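Local coordinates for uncharacterized protein TP-0789 domain-containing protein (PDB 4Z48), which is of unknown function but belongs to the LolA-like family and, by that kinship, may take part in handling lipids or lipoproteins in the cell envelope, at residues Ala32-Asn37 against Ser117-Glu122; Val42-Phe47 against Asp68-Val73; Glu132-Leu137 against Thr154-Lys159; Tyr163-Gln168 against Asp181-Lys186. All coordinates share one frame; numbering follows the deposited sequence.

Interaction 1. Residues Ala32-Asn37 against Ser117-Glu122; sequences AVMSIN and SDLSNE
In this all-antiparallel LolA-like fold, an ST turn at Ser117, in the loop between strands 101-104 and 133-143, packs against the buried side chains of Met34 and Ile36 on strand 27-38. Leu119 N donates to Ser117 OG at 3.1 Å, and Ser117 OG, held between its own backbone N and carbonyl carbon (chi1 78°), in turn bonds to Phe114 O outside the contact. The polar atoms of the turn are bonded within it or to residues away from the strand, and it offers the strand mainly carbon. Met34, a selenomethionine, and Ile36 lie two residues apart on the same side of the strand and close on Ser117 together. The Met34 chain leaves anti to its backbone N and bends only at chi3 (-77°), which lays SE alongside Ser117 CB at 3.8 Å and sends CE on toward Leu119 CD2, a looser contact at 4.4 Å. Beyond the turn, the Asp118 carboxylate runs past Ile36 in the opposite direction; a salt bridge to Arg214 and hydrogen bonds to Ser219 and Thr221 tie it to strands 204-214 and 219-230. The closest approach belongs to Ile36, whose CD1 comes to rest 3.6 Å from Ser117 CA.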
# COMPACT_ATOMS: atom_id res chain seq x y z
N ALA A 32 11.41 -7.79 1.88
CA ALA A 32 10.48 -7.84 3.01
C ALA A 32 10.23 -9.25 3.47
O ALA A 32 10.37 -10.20 2.69
CB ALA A 32 9.13 -7.20 2.63
N VAL A 33 9.88 -9.38 4.76
CA VAL A 33 9.40 -10.62 5.38
C VAL A 33 8.04 -10.28 5.99
O VAL A 33 7.92 -9.27 6.69
CB VAL A 33 10.39 -11.24 6.41
CG1 VAL A 33 9.71 -12.39 7.18
CG2 VAL A 33 11.63 -11.78 5.72
N MSE A 34 7.04 -11.11 5.71
CA MSE A 34 5.68 -10.96 6.20
C MSE A 34 5.34 -12.17 7.06
O MSE A 34 5.64 -13.30 6.68
CB MSE A 34 4.73 -10.81 4.99
CG MSE A 34 3.30 -11.17 5.22
SE MSE A 34 2.44 -11.21 3.42
CE MSE A 34 2.25 -9.45 3.16
N SER A 35 4.78 -11.92 8.23
CA SER A 35 4.34 -12.97 9.15
C SER A 35 2.83 -12.76 9.43
O SER A 35 2.41 -11.71 9.91
CB SER A 35 5.20 -12.93 10.42
OG SER A 35 4.73 -13.86 11.38
N ILE A 36 2.02 -13.75 9.06
CA ILE A 36 0.57 -13.75 9.20
C ILE A 36 0.18 -14.65 10.36
O ILE A 36 0.44 -15.88 10.31
CB ILE A 36 -0.08 -14.22 7.87
CG1 ILE A 36 0.50 -13.47 6.65
CG2 ILE A 36 -1.61 -14.02 7.95
CD1 ILE A 36 0.32 -14.17 5.31
N ASN A 37 -0.51 -14.09 11.37
CA ASN A 37 -0.93 -14.86 12.55
C ASN A 37 -2.43 -15.01 12.61
O ASN A 37 -3.15 -14.04 12.70
CB ASN A 37 -0.40 -14.21 13.83
CG ASN A 37 -0.49 -15.08 15.08
OD1 ASN A 37 -1.58 -15.51 15.51
ND2 ASN A 37 0.65 -15.29 15.72
N SER A 117 -2.75 -12.93 3.62
CA SER A 117 -2.43 -11.92 4.63
C SER A 117 -3.65 -11.05 4.96
O SER A 117 -4.73 -11.21 4.39
CB SER A 117 -1.26 -11.03 4.19
OG SER A 117 -1.69 -10.05 3.26
N ASP A 118 -3.43 -10.10 5.89
CA ASP A 118 -4.45 -9.13 6.30
C ASP A 118 -4.50 -7.95 5.35
O ASP A 118 -5.39 -7.11 5.47
CB ASP A 118 -4.24 -8.73 7.75
CG ASP A 118 -4.56 -9.92 8.63
OD1 ASP A 118 -5.73 -10.19 8.82
OD2 ASP A 118 -3.62 -10.69 8.98
N LEU A 119 -3.64 -7.96 4.33
CA LEU A 119 -3.69 -6.97 3.25
C LEU A 119 -4.59 -7.50 2.13
O LEU A 119 -4.56 -8.71 1.87
CB LEU A 119 -2.27 -6.77 2.68
CG LEU A 119 -1.26 -5.90 3.41
CD1 LEU A 119 -0.80 -6.55 4.71
CD2 LEU A 119 -0.02 -5.76 2.56
N SER A 120 -5.37 -6.63 1.45
CA SER A 120 -6.16 -6.99 0.29
C SER A 120 -5.34 -6.70 -0.95
O SER A 120 -4.37 -5.96 -0.85
CB SER A 120 -7.46 -6.19 0.26
OG SER A 120 -8.33 -6.57 1.32
N ASN A 121 -5.75 -7.22 -2.13
CA ASN A 121 -5.04 -6.92 -3.38
C ASN A 121 -5.03 -5.40 -3.68
O ASN A 121 -4.02 -4.86 -4.15
CB ASN A 121 -5.67 -7.68 -4.56
CG ASN A 121 -5.50 -9.16 -4.46
OD1 ASN A 121 -4.48 -9.64 -3.99
ND2 ASN A 121 -6.51 -9.91 -4.87
N GLU A 122 -6.11 -4.70 -3.32
CA GLU A 122 -6.18 -3.25 -3.56
C GLU A 122 -5.23 -2.47 -2.64
O GLU A 122 -4.81 -1.40 -3.03
CB GLU A 122 -7.61 -2.71 -3.44
CG GLU A 122 -8.20 -2.69 -2.03
CD GLU A 122 -9.52 -1.94 -1.95
OE1 GLU A 122 -9.59 -0.78 -2.42
OE2 GLU A 122 -10.49 -2.52 -1.42

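Interaction 2. Residues Val42-Phe47 against Asp68-Val73; sequences VLTRSF and DRPADV
Strands 41-54 and 60-69 form a beta hairpin, and here its second strand runs out into a turn through a cis peptide before Pro70. The tight part is backbone: Ser46 and Arg69 make an antiparallel hydrogen-bonded pair, with Ser46 N giving to Arg69 O at 2.9 Å and Asp68 N giving to Ser46 O at 3.0 Å. Asp68 CG sits between its own N and carbonyl carbon (chi1 48°), which swings OD1 to 3.1 Å from Ser46 CB. Past this pair the strands part, and Pro70 CD touches Thr44 O at 3.1 Å in place of a further bridge. Thr44 O is instead taken by Arg45 NH1, at 2.9 Å and in the guanidinium plane. Held by this bond and by NE to Met115 O, the Arg45 guanidinium lies between two aliphatic groups, Leu43 CD1 over one face and Val73 CG1 over the opposite one, 4.0 Å from NH1. Looser and more exposed is the side of Thr44 and Arg69, where the Arg69 side chain meets Ser46 only through CB before its bent chain leads off. Strand 27-38 pairs with strand 41-54 along its other edge, while the loop after strand 101-104 brings Met115 against Val73.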
# COMPACT_ATOMS: atom_id res chain seq x y z
N VAL A 42 0.81 -19.64 12.10
CA VAL A 42 1.57 -18.61 11.43
C VAL A 42 1.95 -19.03 10.00
O VAL A 42 2.43 -20.15 9.80
CB VAL A 42 2.85 -18.26 12.25
CG1 VAL A 42 3.67 -17.15 11.58
CG2 VAL A 42 2.50 -17.88 13.69
N LEU A 43 1.75 -18.12 9.04
CA LEU A 43 2.18 -18.23 7.64
C LEU A 43 3.24 -17.19 7.44
O LEU A 43 3.11 -16.08 7.97
CB LEU A 43 1.03 -17.97 6.64
CG LEU A 43 -0.05 -19.00 6.42
CD1 LEU A 43 -1.10 -18.40 5.46
CD2 LEU A 43 0.55 -20.28 5.80
N THR A 44 4.21 -17.48 6.63
CA THR A 44 5.28 -16.51 6.39
C THR A 44 5.53 -16.41 4.91
O THR A 44 5.24 -17.34 4.17
CB THR A 44 6.60 -16.86 7.21
OG1 THR A 44 7.39 -17.84 6.56
CG2 THR A 44 6.32 -17.28 8.63
N ARG A 45 5.98 -15.26 4.48
CA ARG A 45 6.34 -14.97 3.10
C ARG A 45 7.54 -14.07 3.08
O ARG A 45 7.64 -13.19 3.93
CB ARG A 45 5.19 -14.28 2.34
CG ARG A 45 4.06 -15.19 1.89
CD ARG A 45 2.96 -15.30 2.93
NE ARG A 45 1.83 -16.06 2.40
CZ ARG A 45 1.73 -17.38 2.43
NH1 ARG A 45 2.68 -18.11 2.99
NH2 ARG A 45 0.66 -17.97 1.92
N SER A 46 8.45 -14.29 2.13
CA SER A 46 9.62 -13.44 1.87
C SER A 46 9.45 -12.94 0.46
O SER A 46 9.14 -13.76 -0.41
CB SER A 46 10.93 -14.21 2.01
OG SER A 46 11.30 -14.43 3.36
N PHE A 47 9.66 -11.65 0.21
CA PHE A 47 9.53 -11.13 -1.14
C PHE A 47 10.44 -9.92 -1.42
O PHE A 47 10.96 -9.30 -0.51
CB PHE A 47 8.07 -10.76 -1.48
CG PHE A 47 7.38 -9.77 -0.57
CD1 PHE A 47 6.73 -10.20 0.59
CD2 PHE A 47 7.32 -8.42 -0.89
CE1 PHE A 47 6.08 -9.29 1.43
CE2 PHE A 47 6.63 -7.52 -0.08
CZ PHE A 47 5.98 -7.96 1.06
N ASP A 68 10.00 -15.37 -2.84
CA ASP A 68 11.06 -16.37 -2.99
C ASP A 68 10.93 -17.51 -1.98
O ASP A 68 11.47 -18.57 -2.24
CB ASP A 68 12.45 -15.70 -2.86
CG ASP A 68 12.56 -14.78 -1.67
OD1 ASP A 68 12.29 -15.23 -0.54
OD2 ASP A 68 12.98 -13.61 -1.85
N ARG A 69 10.30 -17.25 -0.81
CA ARG A 69 10.18 -18.24 0.27
C ARG A 69 8.83 -18.09 1.00
O ARG A 69 8.29 -16.98 1.03
CB ARG A 69 11.34 -18.10 1.31
CG ARG A 69 12.78 -18.25 0.79
CD ARG A 69 13.21 -19.69 0.56
NE ARG A 69 13.29 -20.42 1.82
CZ ARG A 69 13.09 -21.72 1.96
NH1 ARG A 69 12.82 -22.48 0.90
NH2 ARG A 69 13.17 -22.28 3.15
N PRO A 70 8.30 -19.17 1.62
CA PRO A 70 8.80 -20.57 1.58
C PRO A 70 8.60 -21.17 0.19
O PRO A 70 8.07 -20.52 -0.73
CB PRO A 70 7.96 -21.29 2.65
CG PRO A 70 6.66 -20.51 2.70
CD PRO A 70 7.01 -19.07 2.33
N ALA A 71 9.07 -22.41 0.04
CA ALA A 71 9.04 -23.20 -1.20
C ALA A 71 7.68 -23.16 -1.90
O ALA A 71 7.66 -23.02 -3.11
CB ALA A 71 9.41 -24.64 -0.90
N ASP A 72 6.55 -23.27 -1.16
CA ASP A 72 5.22 -23.33 -1.77
C ASP A 72 4.81 -22.04 -2.50
O ASP A 72 3.99 -22.14 -3.40
CB ASP A 72 4.13 -23.72 -0.77
CG ASP A 72 3.94 -25.24 -0.66
OD1 ASP A 72 3.26 -25.83 -1.54
OD2 ASP A 72 4.48 -25.83 0.30
N VAL A 73 5.38 -20.88 -2.14
CA VAL A 73 5.04 -19.61 -2.78
C VAL A 73 6.19 -19.13 -3.70
O VAL A 73 6.02 -18.18 -4.47
CB VAL A 73 4.62 -18.50 -1.77
CG1 VAL A 73 3.51 -19.00 -0.84
CG2 VAL A 73 5.81 -17.94 -1.00

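Interaction 3. Residues Glu132-Leu137 against Thr154-Lys159; sequences EYDYLL and TPKKGK
Lys159 leaves its backbone with CG anti to N (chi1 -177°), runs extended to CE and bends only at its last torsion (chi4 55°), while Glu132 sets CG beside its own N and stretches out beyond it; the two chains cross at about a right angle and meet tip to tip. Lys159 NZ lies 2.9 Å from Glu132 OE1 in a salt bridge, approaching from well above the carboxylate plane. On the way the lysine crosses the Tyr133 side chain obliquely, its CE 3.7 Å from Tyr133 OH. Underneath is the open end of the hairpin of strands 133-143 and 146-155. Asp134 and Thr154 form an antiparallel hydrogen-bonded pair, joined by Asp134 N to Thr154 O and the reciprocal bond, both nearly along the C=O axis. Two residues further toward the open end, Lys156 N gives to Glu132 O at 2.9 Å, almost straight (175°) and on a lone pair. The chain then reverses in a type II turn from Lys156 to Lys159, with Gly158 at a positive phi suited to glycine. Asp134 OD2 takes a bond from a water at 2.7 Å that also gives to Pro155 O; a second water links Asp134 O with Thr154 OG1. The opposite charges of Asp134 and Lys156 remain apart, OD1 to NZ 5.1 Å. Glu132 is thus gripped twice, by its backbone O and by its carboxylate, and the nearby ammonium would probably favour the ionised acid, although such a pair at the surface should be partly screened by solvent.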
# COMPACT_ATOMS: atom_id res chain seq x y z
N GLU A 132 -8.47 10.52 -5.78
CA GLU A 132 -9.46 9.45 -5.73
C GLU A 132 -10.37 9.62 -4.49
O GLU A 132 -11.37 8.91 -4.37
CB GLU A 132 -8.81 8.07 -5.76
CG GLU A 132 -8.20 7.71 -7.11
CD GLU A 132 -7.94 6.24 -7.34
OE1 GLU A 132 -7.43 5.56 -6.42
OE2 GLU A 132 -8.20 5.77 -8.48
N TYR A 133 -10.07 10.64 -3.64
CA TYR A 133 -10.77 10.84 -2.37
C TYR A 133 -11.22 12.27 -2.07
O TYR A 133 -10.67 13.23 -2.57
CB TYR A 133 -9.82 10.43 -1.20
CG TYR A 133 -9.21 9.05 -1.35
CD1 TYR A 133 -8.00 8.88 -2.02
CD2 TYR A 133 -9.83 7.93 -0.81
CE1 TYR A 133 -7.43 7.61 -2.16
CE2 TYR A 133 -9.27 6.66 -0.94
CZ TYR A 133 -8.08 6.50 -1.64
OH TYR A 133 -7.52 5.25 -1.78
N ASP A 134 -12.17 12.38 -1.15
CA ASP A 134 -12.63 13.59 -0.48
C ASP A 134 -12.00 13.57 0.91
O ASP A 134 -11.98 12.52 1.54
CB ASP A 134 -14.15 13.62 -0.39
CG ASP A 134 -14.81 13.78 -1.75
OD1 ASP A 134 -14.43 14.72 -2.47
OD2 ASP A 134 -15.64 12.93 -2.10
N TYR A 135 -11.51 14.70 1.38
CA TYR A 135 -10.82 14.76 2.66
C TYR A 135 -11.54 15.56 3.70
O TYR A 135 -12.33 16.43 3.39
CB TYR A 135 -9.40 15.34 2.46
CG TYR A 135 -8.59 14.51 1.50
CD1 TYR A 135 -7.94 13.36 1.91
CD2 TYR A 135 -8.55 14.83 0.14
CE1 TYR A 135 -7.25 12.55 1.02
CE2 TYR A 135 -7.85 14.04 -0.77
CZ TYR A 135 -7.20 12.90 -0.32
OH TYR A 135 -6.53 12.07 -1.19
N LEU A 136 -11.19 15.30 4.96
CA LEU A 136 -11.65 16.10 6.09
C LEU A 136 -10.56 16.12 7.20
O LEU A 136 -10.28 15.10 7.84
CB LEU A 136 -13.01 15.60 6.59
CG LEU A 136 -13.73 16.36 7.69
CD1 LEU A 136 -14.14 17.77 7.24
CD2 LEU A 136 -14.97 15.56 8.13
N LEU A 137 -9.88 17.27 7.35
CA LEU A 137 -8.89 17.43 8.41
C LEU A 137 -9.67 17.62 9.74
O LEU A 137 -10.36 18.62 9.91
CB LEU A 137 -7.94 18.62 8.12
CG LEU A 137 -6.89 18.90 9.19
CD1 LEU A 137 -5.93 17.72 9.34
CD2 LEU A 137 -6.10 20.16 8.89
N THR A 154 -12.46 9.79 2.28
CA THR A 154 -13.60 9.01 1.81
C THR A 154 -13.42 8.82 0.32
O THR A 154 -13.15 9.81 -0.38
CB THR A 154 -14.93 9.74 2.18
OG1 THR A 154 -14.97 9.95 3.59
CG2 THR A 154 -16.15 8.95 1.82
N PRO A 155 -13.60 7.60 -0.23
CA PRO A 155 -13.46 7.45 -1.67
C PRO A 155 -14.54 8.22 -2.40
O PRO A 155 -15.71 8.25 -1.96
CB PRO A 155 -13.59 5.94 -1.90
CG PRO A 155 -14.39 5.45 -0.73
CD PRO A 155 -13.92 6.32 0.42
N LYS A 156 -14.16 8.86 -3.51
CA LYS A 156 -15.11 9.57 -4.37
C LYS A 156 -16.11 8.57 -4.95
O LYS A 156 -15.77 7.40 -5.15
CB LYS A 156 -14.36 10.27 -5.52
CG LYS A 156 -13.55 11.46 -5.05
CD LYS A 156 -13.13 12.34 -6.19
CE LYS A 156 -12.43 13.58 -5.69
NZ LYS A 156 -11.76 14.29 -6.80
N LYS A 157 -17.34 9.03 -5.17
CA LYS A 157 -18.44 8.25 -5.75
C LYS A 157 -17.97 7.53 -7.05
O LYS A 157 -17.34 8.15 -7.92
CB LYS A 157 -19.67 9.14 -6.01
CG LYS A 157 -20.91 8.34 -6.39
CD LYS A 157 -22.15 9.18 -6.42
CE LYS A 157 -23.33 8.44 -7.00
NZ LYS A 157 -24.51 9.34 -7.14
N GLY A 158 -18.23 6.24 -7.11
CA GLY A 158 -17.88 5.42 -8.26
C GLY A 158 -16.57 4.67 -8.16
O GLY A 158 -16.29 3.83 -9.02
N LYS A 159 -15.74 4.97 -7.13
CA LYS A 159 -14.46 4.31 -6.94
C LYS A 159 -14.69 2.87 -6.42
O LYS A 159 -15.47 2.65 -5.48
CB LYS A 159 -13.52 5.12 -6.03
CG LYS A 159 -12.13 4.51 -5.85
CD LYS A 159 -11.35 5.24 -4.78
CE LYS A 159 -10.29 4.39 -4.12
NZ LYS A 159 -9.34 3.79 -5.11
O HOH W 1 -16.68 11.02 -0.57
O HOH W 2 -13.37 12.31 4.29
O HOH W 3 -17.78 11.78 -4.45

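Interaction 4. Residues Tyr163-Gln168 against Asp181-Lys186; sequences YSRQVQ and DYYDKK
Two flat stacks and one T-shaped aromatic pair arrange the side chains of this antiparallel hairpin, strands 163-171 and 177-184. On the face carrying Arg165, Val167 and Tyr183, the Arg165 guanidinium lies flat on the Tyr183 ring, planes 16° apart, in a cation-pi contact with CZ 3.8 Å from the ring centroid; NH2 stands over the ring centre. The two side chains run alongside each other in the same direction, and a water, accepting from Arg165 NH2 at 2.8 Å, bridges to Tyr183 OH. On the other face, the Gln166 amide stacks on Tyr182 with planes only 6° apart and NE2 above the ring centre, while Gln166 OE1 is held by Arg153. Tyr182 also turns an edge to the face of Tyr163, planes at 65°, so that Tyr182 CD2 comes within 3.3 Å of Tyr163 CZ; the Tyr163 hydroxyl bonds to Asp123. Val167 and Asp181 make the regular hydrogen-bonded pair. Where the strand turns a corner at Ser164, its N gives to Tyr183 O and its OG, between its own N and carbonyl carbon, to Asp184 O at 2.6 Å. Asp184 OD1 then accepts from Lys186 N in an Asx turn. The hairpin lies between strand 146-155, bonded to Gln166 and Gln168, and strand 189-201, bonded to Tyr182.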
# COMPACT_ATOMS: atom_id res chain seq x y z
N TYR A 163 -13.66 -0.12 0.94
CA TYR A 163 -13.74 0.79 2.07
C TYR A 163 -14.70 1.95 1.87
O TYR A 163 -14.85 2.46 0.76
CB TYR A 163 -12.35 1.34 2.42
CG TYR A 163 -11.29 0.28 2.52
CD1 TYR A 163 -11.35 -0.70 3.51
CD2 TYR A 163 -10.23 0.23 1.62
CE1 TYR A 163 -10.34 -1.66 3.65
CE2 TYR A 163 -9.23 -0.75 1.72
CZ TYR A 163 -9.31 -1.71 2.71
OH TYR A 163 -8.29 -2.62 2.80
N SER A 164 -15.35 2.35 2.96
CA SER A 164 -16.27 3.48 2.95
C SER A 164 -15.53 4.73 3.38
O SER A 164 -15.88 5.83 2.93
CB SER A 164 -17.46 3.23 3.87
OG SER A 164 -16.99 2.98 5.19
N ARG A 165 -14.53 4.57 4.26
CA ARG A 165 -13.77 5.70 4.78
C ARG A 165 -12.56 5.20 5.56
O ARG A 165 -12.54 4.06 6.07
CB ARG A 165 -14.67 6.61 5.64
CG ARG A 165 -14.58 6.47 7.16
CD ARG A 165 -15.72 7.18 7.86
NE ARG A 165 -16.15 6.38 9.00
CZ ARG A 165 -15.71 6.56 10.24
NH1 ARG A 165 -14.85 7.54 10.50
NH2 ARG A 165 -16.13 5.78 11.22
N GLN A 166 -11.53 6.02 5.59
CA GLN A 166 -10.28 5.76 6.27
C GLN A 166 -9.88 6.95 7.13
O GLN A 166 -9.85 8.08 6.64
CB GLN A 166 -9.15 5.45 5.27
CG GLN A 166 -9.46 4.20 4.41
CD GLN A 166 -8.46 4.02 3.31
OE1 GLN A 166 -7.58 4.87 3.08
NE2 GLN A 166 -8.53 2.88 2.64
N VAL A 167 -9.59 6.68 8.40
CA VAL A 167 -9.11 7.68 9.36
C VAL A 167 -7.62 7.48 9.47
O VAL A 167 -7.15 6.36 9.71
CB VAL A 167 -9.82 7.64 10.74
CG1 VAL A 167 -9.29 8.75 11.66
CG2 VAL A 167 -11.32 7.77 10.58
N GLN A 168 -6.86 8.54 9.18
CA GLN A 168 -5.40 8.45 9.20
C GLN A 168 -4.77 9.39 10.22
O GLN A 168 -5.13 10.56 10.26
CB GLN A 168 -4.84 8.79 7.81
CG GLN A 168 -5.57 8.12 6.68
CD GLN A 168 -5.20 8.70 5.35
OE1 GLN A 168 -4.67 7.99 4.49
NE2 GLN A 168 -5.54 9.96 5.12
N ASP A 181 -7.28 3.64 10.47
CA ASP A 181 -8.45 2.80 10.68
C ASP A 181 -9.23 2.77 9.41
O ASP A 181 -9.49 3.82 8.85
CB ASP A 181 -9.30 3.29 11.84
CG ASP A 181 -8.71 3.07 13.22
OD1 ASP A 181 -7.75 2.29 13.34
OD2 ASP A 181 -9.21 3.68 14.19
N TYR A 182 -9.58 1.55 8.92
CA TYR A 182 -10.34 1.34 7.69
C TYR A 182 -11.72 0.82 8.01
O TYR A 182 -11.86 -0.08 8.85
CB TYR A 182 -9.63 0.35 6.73
CG TYR A 182 -8.37 0.81 6.02
CD1 TYR A 182 -7.73 2.00 6.37
CD2 TYR A 182 -7.75 0.01 5.07
CE1 TYR A 182 -6.54 2.40 5.75
CE2 TYR A 182 -6.58 0.41 4.42
CZ TYR A 182 -5.97 1.59 4.77
OH TYR A 182 -4.81 1.95 4.13
N TYR A 183 -12.74 1.38 7.34
CA TYR A 183 -14.13 1.05 7.54
C TYR A 183 -14.74 0.44 6.28
O TYR A 183 -14.42 0.87 5.18
CB TYR A 183 -14.88 2.31 7.98
CG TYR A 183 -14.45 2.77 9.36
CD1 TYR A 183 -13.36 3.64 9.52
CD2 TYR A 183 -15.06 2.27 10.50
CE1 TYR A 183 -12.95 4.05 10.79
CE2 TYR A 183 -14.65 2.67 11.78
CZ TYR A 183 -13.58 3.53 11.92
OH TYR A 183 -13.17 3.88 13.18
N ASP A 184 -15.59 -0.58 6.46
CA ASP A 184 -16.23 -1.29 5.35
C ASP A 184 -17.51 -0.54 4.91
O ASP A 184 -17.84 0.50 5.51
CB ASP A 184 -16.50 -2.78 5.70
CG ASP A 184 -17.55 -3.11 6.77
OD1 ASP A 184 -18.30 -2.19 7.17
OD2 ASP A 184 -17.62 -4.29 7.20
N LYS A 185 -18.23 -1.09 3.91
CA LYS A 185 -19.45 -0.46 3.38
C LYS A 185 -20.62 -0.44 4.38
O LYS A 185 -21.62 0.23 4.13
CB LYS A 185 -19.91 -1.13 2.06
CG LYS A 185 -18.87 -1.15 0.95
CD LYS A 185 -18.55 0.20 0.40
CE LYS A 185 -18.45 0.13 -1.09
NZ LYS A 185 -17.31 0.94 -1.57
N LYS A 186 -20.50 -1.20 5.49
CA LYS A 186 -21.51 -1.25 6.55
C LYS A 186 -21.05 -0.43 7.76
O LYS A 186 -21.58 -0.60 8.86
CB LYS A 186 -21.81 -2.70 6.94
CG LYS A 186 -22.68 -3.43 5.91
CD LYS A 186 -22.89 -4.90 6.28
CE LYS A 186 -23.40 -5.75 5.13
NZ LYS A 186 -24.84 -5.48 4.83
O HOH W 4 -15.20 6.16 13.84
O HOH W 5 -4.57 5.03 4.97

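In the fold
Interaction 1 is the buried one, a loop laid on strand 27-38 through selenium and carbon, its polar atoms satisfied away from the strand. Interactions 2, 3 and 4 each join the two strands of a beta hairpin, but with different chemistry: a short backbone pairing and a sandwiched arginine in the partly buried 42-47/68-73, a salt bridge and waters at the surface in 132-137/154-159, and stacked aromatic, amide and guanidinium groups in 163-168/181-186. Interactions 1 and 2 share adjacent strands, Met34 N bonding Arg45 O; interactions 3 and 4 also lie on adjacent strands, where Thr154 and Pro155 pack on Ser164. Glu122 packs on Tyr163, so interaction 1 touches interaction 4, whereas interactions 2 and 3 stand about 35 Å apart between centres.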